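Local coordinates for leucine aminopeptidase 2 (Saccharomyces cerevisiae, PDB 2XQ0), which preferentially cleaves di- and tripeptides as a zinc-dependent aminopeptidase and has a low epoxide hydrolase activity in vitro, at residues S84-Q89 / L101-A106; N509-F514 / A557-K562; F514-T519 / M563-I568. All coordinates share one frame; numbering follows the deposited sequence.

Contact 1. Residues S84-Q89 / L101-A106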
ATOM      1  N   SER A  84       5.889 -39.248   6.993  1.00 45.93           N
ATOM      2  CA  SER A  84       7.057 -39.902   6.409  1.00 45.12           C
ATOM      3  C   SER A  84       7.937 -38.945   5.619  1.00 36.29           C
ATOM      4  O   SER A  84       7.439 -38.053   4.957  1.00 37.42           O
ATOM      5  CB  SER A  84       6.644 -41.079   5.520  1.00 55.20           C
ATOM      6  OG  SER A  84       6.170 -42.169   6.292  1.00 61.00           O
ATOM      7  N   LYS A  85       9.247 -39.165   5.677  1.00 39.06           N
ATOM      8  CA  LYS A  85      10.208 -38.337   4.960  1.00 39.34           C
ATOM      9  C   LYS A  85       9.946 -38.398   3.458  1.00 38.49           C
ATOM     10  O   LYS A  85       9.753 -39.473   2.888  1.00 46.20           O
ATOM     11  CB  LYS A  85      11.643 -38.780   5.283  1.00 55.36           C
ATOM     12  CG  LYS A  85      12.724 -37.711   5.069  1.00 62.98           C
ATOM     13  CD  LYS A  85      12.701 -36.633   6.164  1.00 61.49           C
ATOM     14  CE  LYS A  85      13.660 -35.473   5.857  1.00 52.81           C
ATOM     15  NZ  LYS A  85      13.348 -34.783   4.559  1.00 37.36           N
ATOM     16  N   ALA A  86       9.938 -37.239   2.811  1.00 33.48           N
ATOM     17  CA  ALA A  86       9.640 -37.181   1.388  1.00 35.66           C
ATOM     18  C   ALA A  86      10.815 -36.608   0.611  1.00 36.23           C
ATOM     19  O   ALA A  86      11.436 -35.642   1.037  1.00 39.55           O
ATOM     20  CB  ALA A  86       8.382 -36.363   1.143  1.00 42.17           C
ATOM     21  N   ASP A  87      11.127 -37.215  -0.524  1.00 32.45           N
ATOM     22  CA  ASP A  87      12.210 -36.717  -1.361  1.00 37.32           C
ATOM     23  C   ASP A  87      11.884 -35.313  -1.857  1.00 36.05           C
ATOM     24  O   ASP A  87      10.742 -35.041  -2.228  1.00 34.25           O
ATOM     25  CB  ASP A  87      12.440 -37.651  -2.547  1.00 40.20           C
ATOM     26  CG  ASP A  87      13.130 -38.953  -2.140  1.00 53.31           C
ATOM     27  OD1 ASP A  87      13.702 -39.008  -1.028  1.00 55.21           O
ATOM     28  OD2 ASP A  87      13.107 -39.917  -2.940  1.00 54.70           O
ATOM     29  N   PHE A  88      12.884 -34.430  -1.872  1.00 29.05           N
ATOM     30  CA  PHE A  88      12.683 -33.073  -2.359  1.00 31.41           C
ATOM     31  C   PHE A  88      13.985 -32.509  -2.897  1.00 32.05           C
ATOM     32  O   PHE A  88      15.066 -32.964  -2.523  1.00 30.58           O
ATOM     33  CB  PHE A  88      12.108 -32.164  -1.249  1.00 26.91           C
ATOM     34  CG  PHE A  88      13.084 -31.827  -0.153  1.00 29.51           C
ATOM     35  CD1 PHE A  88      13.835 -30.653  -0.205  1.00 33.22           C
ATOM     36  CD2 PHE A  88      13.254 -32.676   0.931  1.00 32.40           C
ATOM     37  CE1 PHE A  88      14.744 -30.339   0.808  1.00 29.81           C
ATOM     38  CE2 PHE A  88      14.158 -32.370   1.942  1.00 31.70           C
ATOM     39  CZ  PHE A  88      14.905 -31.202   1.875  1.00 34.64           C
ATOM     40  N   GLN A  89      13.870 -31.511  -3.765  1.00 25.11           N
ATOM     41  CA  GLN A  89      15.027 -30.844  -4.357  1.00 31.35           C
ATOM     42  C   GLN A  89      14.675 -29.387  -4.636  1.00 34.68           C
ATOM     43  O   GLN A  89      13.605 -29.083  -5.158  1.00 35.08           O
ATOM     44  CB  GLN A  89      15.458 -31.544  -5.650  1.00 30.58           C
ATOM     45  CG  GLN A  89      16.567 -30.825  -6.451  1.00 38.71           C
ATOM     46  CD  GLN A  89      17.961 -31.018  -5.869  1.00 39.42           C
ATOM     47  OE1 GLN A  89      18.714 -30.056  -5.680  1.00 39.95           O
ATOM     48  NE2 GLN A  89      18.310 -32.261  -5.583  1.00 37.40           N
ATOM     49  N   LEU A 101      10.775 -25.211  -5.195  1.00 23.37           N
ATOM     50  CA  LEU A 101      11.001 -26.361  -4.335  1.00 24.40           C
ATOM     51  C   LEU A 101      10.178 -27.502  -4.892  1.00 28.27           C
ATOM     52  O   LEU A 101       8.973 -27.371  -5.064  1.00 26.54           O
ATOM     53  CB  LEU A 101      10.553 -26.063  -2.903  1.00 22.13           C
ATOM     54  CG  LEU A 101      10.353 -27.264  -1.971  1.00 25.99           C
ATOM     55  CD1 LEU A 101      11.685 -28.016  -1.720  1.00 25.72           C
ATOM     56  CD2 LEU A 101       9.727 -26.805  -0.643  1.00 25.03           C
ATOM     57  N   VAL A 102      10.824 -28.626  -5.164  1.00 24.39           N
ATOM     58  CA  VAL A 102      10.164 -29.730  -5.851  1.00 24.72           C
ATOM     59  C   VAL A 102      10.076 -30.916  -4.905  1.00 33.16           C
ATOM     60  O   VAL A 102      11.087 -31.365  -4.363  1.00 31.87           O
ATOM     61  CB  VAL A 102      10.949 -30.133  -7.093  1.00 30.21           C
ATOM     62  CG1 VAL A 102      10.350 -31.399  -7.718  1.00 33.58           C
ATOM     63  CG2 VAL A 102      10.979 -28.956  -8.090  1.00 22.42           C
ATOM     64  N   ILE A 103       8.865 -31.410  -4.695  1.00 29.46           N
ATOM     65  CA  ILE A 103       8.640 -32.455  -3.709  1.00 32.72           C
ATOM     66  C   ILE A 103       7.951 -33.636  -4.370  1.00 27.87           C
ATOM     67  O   ILE A 103       6.983 -33.463  -5.099  1.00 29.79           O
ATOM     68  CB  ILE A 103       7.759 -31.950  -2.537  1.00 29.03           C
ATOM     69  CG1 ILE A 103       8.409 -30.749  -1.850  1.00 24.10           C
ATOM     70  CG2 ILE A 103       7.524 -33.076  -1.528  1.00 30.54           C
ATOM     71  CD1 ILE A 103       7.455 -29.950  -0.928  1.00 27.71           C
ATOM     72  N   ASN A 104       8.461 -34.834  -4.123  1.00 28.78           N
ATOM     73  CA  ASN A 104       7.846 -36.039  -4.643  1.00 34.65           C
ATOM     74  C   ASN A 104       6.761 -36.483  -3.693  1.00 39.74           C
ATOM     75  O   ASN A 104       7.051 -36.807  -2.547  1.00 42.90           O
ATOM     76  CB  ASN A 104       8.897 -37.148  -4.766  1.00 43.23           C
ATOM     77  CG  ASN A 104       8.279 -38.520  -4.955  1.00 57.23           C
ATOM     78  OD1 ASN A 104       7.365 -38.699  -5.760  1.00 63.22           O
ATOM     79  ND2 ASN A 104       8.781 -39.498  -4.213  1.00 65.08           N
ATOM     80  N   ASN A 105       5.509 -36.494  -4.144  1.00 42.89           N
ATOM     81  CA  ASN A 105       4.443 -36.958  -3.258  1.00 55.10           C
ATOM     82  C   ASN A 105       3.921 -38.353  -3.605  1.00 69.72           C
ATOM     83  O   ASN A 105       3.019 -38.517  -4.429  1.00 71.34           O
ATOM     84  CB  ASN A 105       3.307 -35.936  -3.108  1.00 56.85           C
ATOM     85  CG  ASN A 105       2.636 -35.602  -4.416  1.00 65.81           C
ATOM     86  OD1 ASN A 105       3.256 -35.640  -5.479  1.00 78.18           O
ATOM     87  ND2 ASN A 105       1.356 -35.260  -4.345  1.00 65.86           N
ATOM     88  N   ALA A 106       4.515 -39.354  -2.963  1.00 76.01           N
ATOM     89  CA  ALA A 106       4.073 -40.733  -3.102  1.00 79.98           C
ATOM     90  C   ALA A 106       2.948 -41.027  -2.112  1.00 80.88           C
ATOM     91  O   ALA A 106       2.624 -42.187  -1.855  1.00 80.94           O
ATOM     92  CB  ALA A 106       5.239 -41.686  -2.887  1.00 77.22           C
TER
HETATM   93  O   HOH W   1       9.833 -39.839  -1.770  1.00 55.20           O
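F88 and I103 face each other across the antiparallel hairpin formed by strands 84-90 and 101-104, part of the large mixed sheet of the peptidase M1 N-terminal domain. They make a non-hydrogen-bonded pair, whereas Q89 and V102, one step along, make a hydrogen-bonded one. Three backbone hydrogen bonds join the two segments. Q89 N donates to V102 O at 2.9 Å, and V102 N returns a bond to Q89 O at 2.8 Å. Beyond the F88-I103 pair, N104 N reaches D87 O at 3.0 Å in a nearly straight bond, 171° at the hydrogen. V102 O also receives a CA-H...O contact from F88, with CA and O 3.1 Å apart.

The apolar contacts lie on the face that carries F88 and I103. The phenylalanine CG sits between the backbone N and the carbonyl carbon (chi1 71°). Its CB meets I103 CG1 at 4.0 Å, while the ring meets L101, the two side chains crossing obliquely with F88 CD1 3.7 Å from L101 CD1. A86 CB adds a looser touch on I103 CG2. Around this pair the sheet continues on both sides: L101 and I103 bond through their backbones to L69 and L67 of strand 66-69, while A86 bonds to V79 of strand 74-81, and F88 also packs on V79.

Where strand 84-90 is interrupted at A86 and D87, a water adds a further link beside the direct bond from N104 N to D87 O: it accepts from both segments, from N104 ND2 at 2.7 Å and from D87 N at 3.2 Å.

Contact 2. Residues N509-F514 / A557-K562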
ATOM      1  N   ASN A 509      -4.394  18.572   3.866  1.00 25.67           N
ATOM      2  CA  ASN A 509      -4.464  18.244   2.455  1.00 29.90           C
ATOM      3  C   ASN A 509      -4.406  19.500   1.598  1.00 22.28           C
ATOM      4  O   ASN A 509      -3.787  19.521   0.534  1.00 27.62           O
ATOM      5  CB  ASN A 509      -5.749  17.467   2.152  1.00 45.08           C
ATOM      6  CG  ASN A 509      -5.746  16.071   2.749  1.00 53.46           C
ATOM      7  OD1 ASN A 509      -4.793  15.304   2.574  1.00 53.13           O
ATOM      8  ND2 ASN A 509      -6.821  15.732   3.452  1.00 56.16           N
ATOM      9  N   GLN A 510      -5.065  20.551   2.065  1.00 22.01           N
ATOM     10  CA  GLN A 510      -5.082  21.796   1.329  1.00 24.38           C
ATOM     11  C   GLN A 510      -3.715  22.461   1.395  1.00 27.85           C
ATOM     12  O   GLN A 510      -3.237  22.995   0.382  1.00 24.28           O
ATOM     13  CB  GLN A 510      -6.198  22.712   1.846  1.00 26.86           C
ATOM     14  CG  GLN A 510      -7.585  22.237   1.442  1.00 22.56           C
ATOM     15  CD  GLN A 510      -8.680  23.038   2.088  1.00 25.34           C
ATOM     16  OE1 GLN A 510      -8.659  23.263   3.293  1.00 32.07           O
ATOM     17  NE2 GLN A 510      -9.633  23.491   1.291  1.00 27.47           N
ATOM     18  N   LEU A 511      -3.081  22.419   2.570  1.00 27.15           N
ATOM     19  CA  LEU A 511      -1.706  22.903   2.708  1.00 32.58           C
ATOM     20  C   LEU A 511      -0.755  22.144   1.789  1.00 28.48           C
ATOM     21  O   LEU A 511       0.084  22.744   1.111  1.00 29.53           O
ATOM     22  CB  LEU A 511      -1.221  22.791   4.162  1.00 35.25           C
ATOM     23  CG  LEU A 511      -1.838  23.775   5.158  1.00 46.04           C
ATOM     24  CD1 LEU A 511      -1.455  23.424   6.590  1.00 49.59           C
ATOM     25  CD2 LEU A 511      -1.426  25.205   4.830  1.00 41.55           C
ATOM     26  N   VAL A 512      -0.878  20.818   1.772  1.00 27.22           N
ATOM     27  CA  VAL A 512      -0.075  20.002   0.881  1.00 27.83           C
ATOM     28  C   VAL A 512      -0.279  20.395  -0.586  1.00 28.29           C
ATOM     29  O   VAL A 512       0.697  20.620  -1.317  1.00 33.40           O
ATOM     30  CB  VAL A 512      -0.349  18.507   1.116  1.00 33.94           C
ATOM     31  CG1 VAL A 512       0.260  17.673   0.016  1.00 37.28           C
ATOM     32  CG2 VAL A 512       0.209  18.094   2.484  1.00 29.35           C
ATOM     33  N   LEU A 513      -1.538  20.493  -1.009  1.00 24.71           N
ATOM     34  CA  LEU A 513      -1.854  20.935  -2.366  1.00 27.62           C
ATOM     35  C   LEU A 513      -1.326  22.344  -2.639  1.00 31.20           C
ATOM     36  O   LEU A 513      -0.770  22.613  -3.703  1.00 38.11           O
ATOM     37  CB  LEU A 513      -3.362  20.887  -2.636  1.00 32.07           C
ATOM     38  CG  LEU A 513      -3.778  21.357  -4.049  1.00 33.38           C
ATOM     39  CD1 LEU A 513      -3.214  20.456  -5.139  1.00 34.96           C
ATOM     40  CD2 LEU A 513      -5.269  21.425  -4.172  1.00 32.13           C
ATOM     41  N   PHE A 514      -1.508  23.253  -1.685  1.00 33.35           N
ATOM     42  CA  PHE A 514      -0.951  24.609  -1.818  1.00 24.47           C
ATOM     43  C   PHE A 514       0.557  24.622  -2.088  1.00 37.54           C
ATOM     44  O   PHE A 514       1.009  25.207  -3.079  1.00 38.68           O
ATOM     45  CB  PHE A 514      -1.274  25.440  -0.575  1.00 28.30           C
ATOM     46  CG  PHE A 514      -0.629  26.798  -0.572  1.00 35.91           C
ATOM     47  CD1 PHE A 514      -0.954  27.741  -1.540  1.00 29.77           C
ATOM     48  CD2 PHE A 514       0.292  27.141   0.406  1.00 38.83           C
ATOM     49  CE1 PHE A 514      -0.371  28.994  -1.538  1.00 36.41           C
ATOM     50  CE2 PHE A 514       0.884  28.393   0.414  1.00 41.14           C
ATOM     51  CZ  PHE A 514       0.551  29.323  -0.560  1.00 39.86           C
ATOM     52  N   ALA A 557       3.818  15.165   8.940  1.00 36.38           N
ATOM     53  CA  ALA A 557       4.943  14.820   8.076  1.00 37.74           C
ATOM     54  C   ALA A 557       4.670  15.123   6.612  1.00 36.15           C
ATOM     55  O   ALA A 557       5.598  15.337   5.833  1.00 36.59           O
ATOM     56  CB  ALA A 557       5.305  13.345   8.241  1.00 38.65           C
ATOM     57  N   GLU A 558       3.397  15.107   6.234  1.00 32.00           N
ATOM     58  CA  GLU A 558       3.009  15.394   4.852  1.00 34.22           C
ATOM     59  C   GLU A 558       3.239  16.855   4.503  1.00 32.37           C
ATOM     60  O   GLU A 558       3.702  17.175   3.408  1.00 34.44           O
ATOM     61  CB  GLU A 558       1.528  15.074   4.621  1.00 33.45           C
ATOM     62  CG  GLU A 558       1.184  13.608   4.655  1.00 37.18           C
ATOM     63  CD  GLU A 558       1.357  12.955   3.306  1.00 44.65           C
ATOM     64  OE1 GLU A 558       1.736  13.668   2.351  1.00 53.83           O
ATOM     65  OE2 GLU A 558       1.105  11.737   3.199  1.00 41.00           O
ATOM     66  N   VAL A 559       2.866  17.743   5.423  1.00 39.01           N
ATOM     67  CA  VAL A 559       3.053  19.171   5.223  1.00 32.83           C
ATOM     68  C   VAL A 559       4.520  19.536   5.422  1.00 40.88           C
ATOM     69  O   VAL A 559       5.088  20.316   4.661  1.00 47.29           O
ATOM     70  CB  VAL A 559       2.231  20.004   6.213  1.00 36.36           C
ATOM     71  CG1 VAL A 559       2.664  21.469   6.127  1.00 33.89           C
ATOM     72  CG2 VAL A 559       0.719  19.849   5.947  1.00 33.45           C
ATOM     73  N   VAL A 560       5.123  18.976   6.462  1.00 39.86           N
ATOM     74  CA  VAL A 560       6.533  19.208   6.728  1.00 45.51           C
ATOM     75  C   VAL A 560       7.372  18.859   5.500  1.00 41.02           C
ATOM     76  O   VAL A 560       8.292  19.594   5.148  1.00 45.07           O
ATOM     77  CB  VAL A 560       7.015  18.410   7.955  1.00 42.60           C
ATOM     78  CG1 VAL A 560       8.533  18.340   7.985  1.00 39.89           C
ATOM     79  CG2 VAL A 560       6.461  19.032   9.237  1.00 43.80           C
ATOM     80  N   PHE A 561       7.034  17.758   4.833  1.00 41.85           N
ATOM     81  CA  PHE A 561       7.780  17.346   3.650  1.00 38.80           C
ATOM     82  C   PHE A 561       7.669  18.379   2.555  1.00 37.41           C
ATOM     83  O   PHE A 561       8.669  18.748   1.950  1.00 38.52           O
ATOM     84  CB  PHE A 561       7.303  16.004   3.104  1.00 39.55           C
ATOM     85  CG  PHE A 561       7.898  15.666   1.765  1.00 40.99           C
ATOM     86  CD1 PHE A 561       9.116  15.013   1.681  1.00 41.12           C
ATOM     87  CD2 PHE A 561       7.260  16.035   0.592  1.00 51.06           C
ATOM     88  CE1 PHE A 561       9.682  14.716   0.452  1.00 45.40           C
ATOM     89  CE2 PHE A 561       7.815  15.741  -0.641  1.00 55.57           C
ATOM     90  CZ  PHE A 561       9.033  15.077  -0.711  1.00 49.68           C
ATOM     91  N   LYS A 562       6.442  18.831   2.289  1.00 42.14           N
ATOM     92  CA  LYS A 562       6.193  19.860   1.290  1.00 41.05           C
ATOM     93  C   LYS A 562       6.931  21.147   1.629  1.00 41.30           C
ATOM     94  O   LYS A 562       7.515  21.782   0.754  1.00 43.87           O
ATOM     95  CB  LYS A 562       4.699  20.136   1.180  1.00 45.35           C
ATOM     96  CG  LYS A 562       3.917  18.978   0.606  1.00 48.52           C
ATOM     97  CD  LYS A 562       4.355  18.707  -0.815  1.00 46.33           C
ATOM     98  CE  LYS A 562       3.605  17.528  -1.389  1.00 44.21           C
ATOM     99  NZ  LYS A 562       4.092  17.174  -2.733  1.00 46.94           N
TER
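V512 reaches across to helix 557-569 with both of its methyl groups, each meeting a different part of the neighbour. CG2 lies 3.7 Å from E558 O, close to E558 CB, and 3.9 Å from V559 CG2. CG1, anti to the backbone N (chi1 168°), meets the aliphatic chain of K562, with CE at 3.6 Å and CG at 3.9 Å; the two side chains cross at about a right angle. V559 CG2 also touches L511 CB at 4.0 Å, so that this one methyl packs against two successive residues of helix 508-519. An alanine in place of V512 would probably open a gap beside V559 and leave the methylene chain of K562 freer to move.

No hydrogen bond links the two segments. The carboxylate of E558 forms a salt bridge with K590, outside both of them. Outward from V512, L511 packs on I503 and F506, and V559 on S508 and L515. The E558 side chain comes within about 8 Å of the bound bestatin, placing this end of the contact near the active site. With the local axes of 509-514 and 557-562 passing 9.0 Å apart and inclined by 17°, the two segments run nearly parallel, as in the layered helical C-terminal domain of leukotriene A4 hydrolases.

Contact 3. Residues F514-T519 / M563-I568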
ATOM      1  N   PHE A 514      -1.508  23.253  -1.685  1.00 33.35           N
ATOM      2  CA  PHE A 514      -0.951  24.609  -1.818  1.00 24.47           C
ATOM      3  C   PHE A 514       0.557  24.622  -2.088  1.00 37.54           C
ATOM      4  O   PHE A 514       1.009  25.207  -3.079  1.00 38.68           O
ATOM      5  CB  PHE A 514      -1.274  25.440  -0.575  1.00 28.30           C
ATOM      6  CG  PHE A 514      -0.629  26.798  -0.572  1.00 35.91           C
ATOM      7  CD1 PHE A 514      -0.954  27.741  -1.540  1.00 29.77           C
ATOM      8  CD2 PHE A 514       0.292  27.141   0.406  1.00 38.83           C
ATOM      9  CE1 PHE A 514      -0.371  28.994  -1.538  1.00 36.41           C
ATOM     10  CE2 PHE A 514       0.884  28.393   0.414  1.00 41.14           C
ATOM     11  CZ  PHE A 514       0.551  29.323  -0.560  1.00 39.86           C
ATOM     12  N   LEU A 515       1.328  23.987  -1.202  1.00 31.66           N
ATOM     13  CA  LEU A 515       2.792  23.924  -1.318  1.00 37.60           C
ATOM     14  C   LEU A 515       3.203  23.211  -2.594  1.00 45.23           C
ATOM     15  O   LEU A 515       4.197  23.569  -3.222  1.00 54.62           O
ATOM     16  CB  LEU A 515       3.420  23.218  -0.109  1.00 36.11           C
ATOM     17  CG  LEU A 515       3.308  23.940   1.242  1.00 41.33           C
ATOM     18  CD1 LEU A 515       3.571  22.988   2.394  1.00 33.99           C
ATOM     19  CD2 LEU A 515       4.248  25.135   1.295  1.00 46.59           C
ATOM     20  N   GLU A 516       2.437  22.193  -2.970  1.00 40.11           N
ATOM     21  CA  GLU A 516       2.639  21.522  -4.251  1.00 43.57           C
ATOM     22  C   GLU A 516       2.474  22.523  -5.404  1.00 48.61           C
ATOM     23  O   GLU A 516       3.417  22.738  -6.182  1.00 50.28           O
ATOM     24  CB  GLU A 516       1.692  20.316  -4.386  1.00 43.93           C
ATOM     25  CG  GLU A 516       1.710  19.601  -5.727  1.00 41.76           C
ATOM     26  CD  GLU A 516       3.039  18.920  -6.030  1.00 64.68           C
ATOM     27  OE1 GLU A 516       4.071  19.302  -5.433  1.00 73.50           O
ATOM     28  OE2 GLU A 516       3.052  17.994  -6.873  1.00 68.64           O
ATOM     29  N   THR A 517       1.298  23.151  -5.490  1.00 44.77           N
ATOM     30  CA  THR A 517       0.992  24.133  -6.543  1.00 42.69           C
ATOM     31  C   THR A 517       2.066  25.224  -6.669  1.00 42.83           C
ATOM     32  O   THR A 517       2.404  25.644  -7.769  1.00 49.37           O
ATOM     33  CB  THR A 517      -0.416  24.768  -6.338  1.00 40.57           C
ATOM     34  OG1 THR A 517      -1.405  23.733  -6.219  1.00 41.78           O
ATOM     35  CG2 THR A 517      -0.787  25.694  -7.501  1.00 34.80           C
ATOM     36  N   LEU A 518       2.619  25.668  -5.544  1.00 39.67           N
ATOM     37  CA  LEU A 518       3.688  26.663  -5.558  1.00 39.84           C
ATOM     38  C   LEU A 518       4.951  26.195  -6.279  1.00 50.64           C
ATOM     39  O   LEU A 518       5.580  26.970  -7.003  1.00 51.97           O
ATOM     40  CB  LEU A 518       4.060  27.080  -4.138  1.00 38.04           C
ATOM     41  CG  LEU A 518       3.053  27.959  -3.410  1.00 40.94           C
ATOM     42  CD1 LEU A 518       3.494  28.145  -1.967  1.00 44.88           C
ATOM     43  CD2 LEU A 518       2.892  29.302  -4.121  1.00 35.96           C
ATOM     44  N   THR A 519       5.352  24.945  -6.055  1.00 51.70           N
ATOM     45  CA  THR A 519       6.519  24.405  -6.754  1.00 52.09           C
ATOM     46  C   THR A 519       6.185  24.146  -8.228  1.00 55.95           C
ATOM     47  O   THR A 519       7.071  24.126  -9.082  1.00 64.98           O
ATOM     48  CB  THR A 519       7.063  23.122  -6.088  1.00 50.58           C
ATOM     49  OG1 THR A 519       6.120  22.057  -6.250  1.00 45.17           O
ATOM     50  CG2 THR A 519       7.330  23.357  -4.594  1.00 51.81           C
ATOM     51  N   MET A 563       6.897  21.530   2.903  1.00 43.07           N
ATOM     52  CA  MET A 563       7.641  22.701   3.371  1.00 48.29           C
ATOM     53  C   MET A 563       9.105  22.570   3.000  1.00 46.58           C
ATOM     54  O   MET A 563       9.706  23.494   2.476  1.00 41.55           O
ATOM     55  CB  MET A 563       7.527  22.866   4.891  1.00 56.52           C
ATOM     56  CG  MET A 563       8.522  23.877   5.461  1.00 65.12           C
ATOM     57  SD  MET A 563       8.760  23.776   7.243  1.00 56.59           S
ATOM     58  CE  MET A 563       9.498  22.157   7.407  1.00 50.76           C
ATOM     59  N   PHE A 564       9.684  21.410   3.278  1.00 49.08           N
ATOM     60  CA  PHE A 564      11.073  21.184   2.899  1.00 53.75           C
ATOM     61  C   PHE A 564      11.265  21.312   1.388  1.00 52.82           C
ATOM     62  O   PHE A 564      12.212  21.959   0.927  1.00 50.90           O
ATOM     63  CB  PHE A 564      11.559  19.832   3.409  1.00 54.19           C
ATOM     64  CG  PHE A 564      12.051  19.867   4.823  1.00 56.28           C
ATOM     65  CD1 PHE A 564      13.109  20.690   5.177  1.00 65.53           C
ATOM     66  CD2 PHE A 564      11.475  19.074   5.794  1.00 47.32           C
ATOM     67  CE1 PHE A 564      13.573  20.723   6.478  1.00 64.52           C
ATOM     68  CE2 PHE A 564      11.945  19.101   7.101  1.00 46.93           C
ATOM     69  CZ  PHE A 564      12.988  19.922   7.440  1.00 56.24           C
ATOM     70  N   LYS A 565      10.348  20.722   0.624  1.00 49.95           N
ATOM     71  CA  LYS A 565      10.435  20.752  -0.831  1.00 54.69           C
ATOM     72  C   LYS A 565      10.305  22.178  -1.375  1.00 55.04           C
ATOM     73  O   LYS A 565      11.058  22.588  -2.264  1.00 58.21           O
ATOM     74  CB  LYS A 565       9.381  19.835  -1.449  1.00 53.68           C
ATOM     75  CG  LYS A 565       9.463  19.722  -2.961  1.00 51.09           C
ATOM     76  CD  LYS A 565       8.263  18.960  -3.498  1.00 49.03           C
ATOM     77  CE  LYS A 565       8.375  18.722  -4.985  1.00 53.55           C
ATOM     78  NZ  LYS A 565       7.149  18.091  -5.551  1.00 52.96           N
ATOM     79  N   PHE A 566       9.361  22.949  -0.845  1.00 49.18           N
ATOM     80  CA  PHE A 566       9.279  24.347  -1.263  1.00 41.08           C
ATOM     81  C   PHE A 566      10.589  25.054  -0.960  1.00 54.51           C
ATOM     82  O   PHE A 566      11.075  25.847  -1.767  1.00 56.25           O
ATOM     83  CB  PHE A 566       8.153  25.098  -0.580  1.00 43.11           C
ATOM     84  CG  PHE A 566       8.158  26.572  -0.878  1.00 46.19           C
ATOM     85  CD1 PHE A 566       7.746  27.041  -2.123  1.00 43.99           C
ATOM     86  CD2 PHE A 566       8.584  27.487   0.074  1.00 49.57           C
ATOM     87  CE1 PHE A 566       7.744  28.406  -2.406  1.00 45.59           C
ATOM     88  CE2 PHE A 566       8.586  28.855  -0.204  1.00 49.24           C
ATOM     89  CZ  PHE A 566       8.167  29.311  -1.446  1.00 43.21           C
ATOM     90  N   GLN A 567      11.151  24.765   0.212  1.00 55.17           N
ATOM     91  CA  GLN A 567      12.408  25.365   0.625  1.00 55.92           C
ATOM     92  C   GLN A 567      13.512  25.033  -0.370  1.00 60.44           C
ATOM     93  O   GLN A 567      14.362  25.879  -0.667  1.00 63.16           O
ATOM     94  CB  GLN A 567      12.789  24.914   2.037  1.00 50.82           C
ATOM     95  CG  GLN A 567      12.038  25.653   3.136  1.00 58.20           C
ATOM     96  CD  GLN A 567      12.347  25.118   4.520  1.00 66.34           C
ATOM     97  OE1 GLN A 567      13.163  24.210   4.679  1.00 76.16           O
ATOM     98  NE2 GLN A 567      11.691  25.674   5.530  1.00 64.17           N
ATOM     99  N   ILE A 568      13.485  23.811  -0.894  1.00 53.48           N
ATOM    100  CA  ILE A 568      14.494  23.367  -1.857  1.00 59.12           C
ATOM    101  C   ILE A 568      14.284  24.026  -3.222  1.00 59.90           C
ATOM    102  O   ILE A 568      15.224  24.537  -3.828  1.00 58.13           O
ATOM    103  CB  ILE A 568      14.492  21.830  -2.022  1.00 61.55           C
ATOM    104  CG1 ILE A 568      14.857  21.145  -0.699  1.00 58.39           C
ATOM    105  CG2 ILE A 568      15.448  21.408  -3.127  1.00 67.71           C
ATOM    106  CD1 ILE A 568      16.137  21.663  -0.077  1.00 55.43           C
TER
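L515, E516, L518 and T519 meet M563, K565 and F566 where helices 508-519 and 557-569 run nearly parallel, the local axes of 514-519 and 563-568 lying 9.4 Å apart and inclined by 17°. This is a helix-helix interface of the all-helical C-terminal domain found in leukotriene A4 hydrolases. F566 is its main apolar group on helix 557-569. Its CB lies 4.3 Å from L515 CD2, its CD1 is 4.2 Å from L518 CB, and the methyl CG2 of T519 stands at the ring edge, near the ring plane, while also packing 4.0 Å from F566 CA. Outside the two helices, W533 meets the same ring edge-to-face, and S540 and L544 of helix 537-546 pack on F566 as well. The other methyl of L515, CD1, rests against the backbone at M563, 3.7 Å from its N.

On the partly exposed side, the K565 chain, extended beyond CG, crosses T519 at about a right angle and brings NZ to E516 OE1. The E516 chain bends at chi2 (66°). K565 NZ and E516 OE1 form a salt bridge at 3.3 Å whose hydrogen bond is weak; K562 adds a long, weak ion pair to OE1, and the two lysines would probably favour the ionised carboxylate. The T519 hydroxyl turns back to its own helix, donating to a lone pair of E516 O with OG1 2.8 Å away.

How the contacts relate
Contacts 2 and 3 are successive parts of one interface: both pair helix 508-519 with helix 557-569, their centres lie about 8 Å apart, and they share F514. Their segments alternate along the chain, as expected for two helices running side by side in the same direction. L515 and E516 of contact 3 touch K562 of contact 2, which makes the packing continuous from the end near the inhibitor to the end further away. Contact 1 comes earlier in the chain, in the sheet of the N-terminal domain, with its centre about 55 Å from that of contact 2 and about 59 Å from that of contact 3. It lies on the opposite side of the chain's centre, so the contacts sample two separate domains of the enzyme.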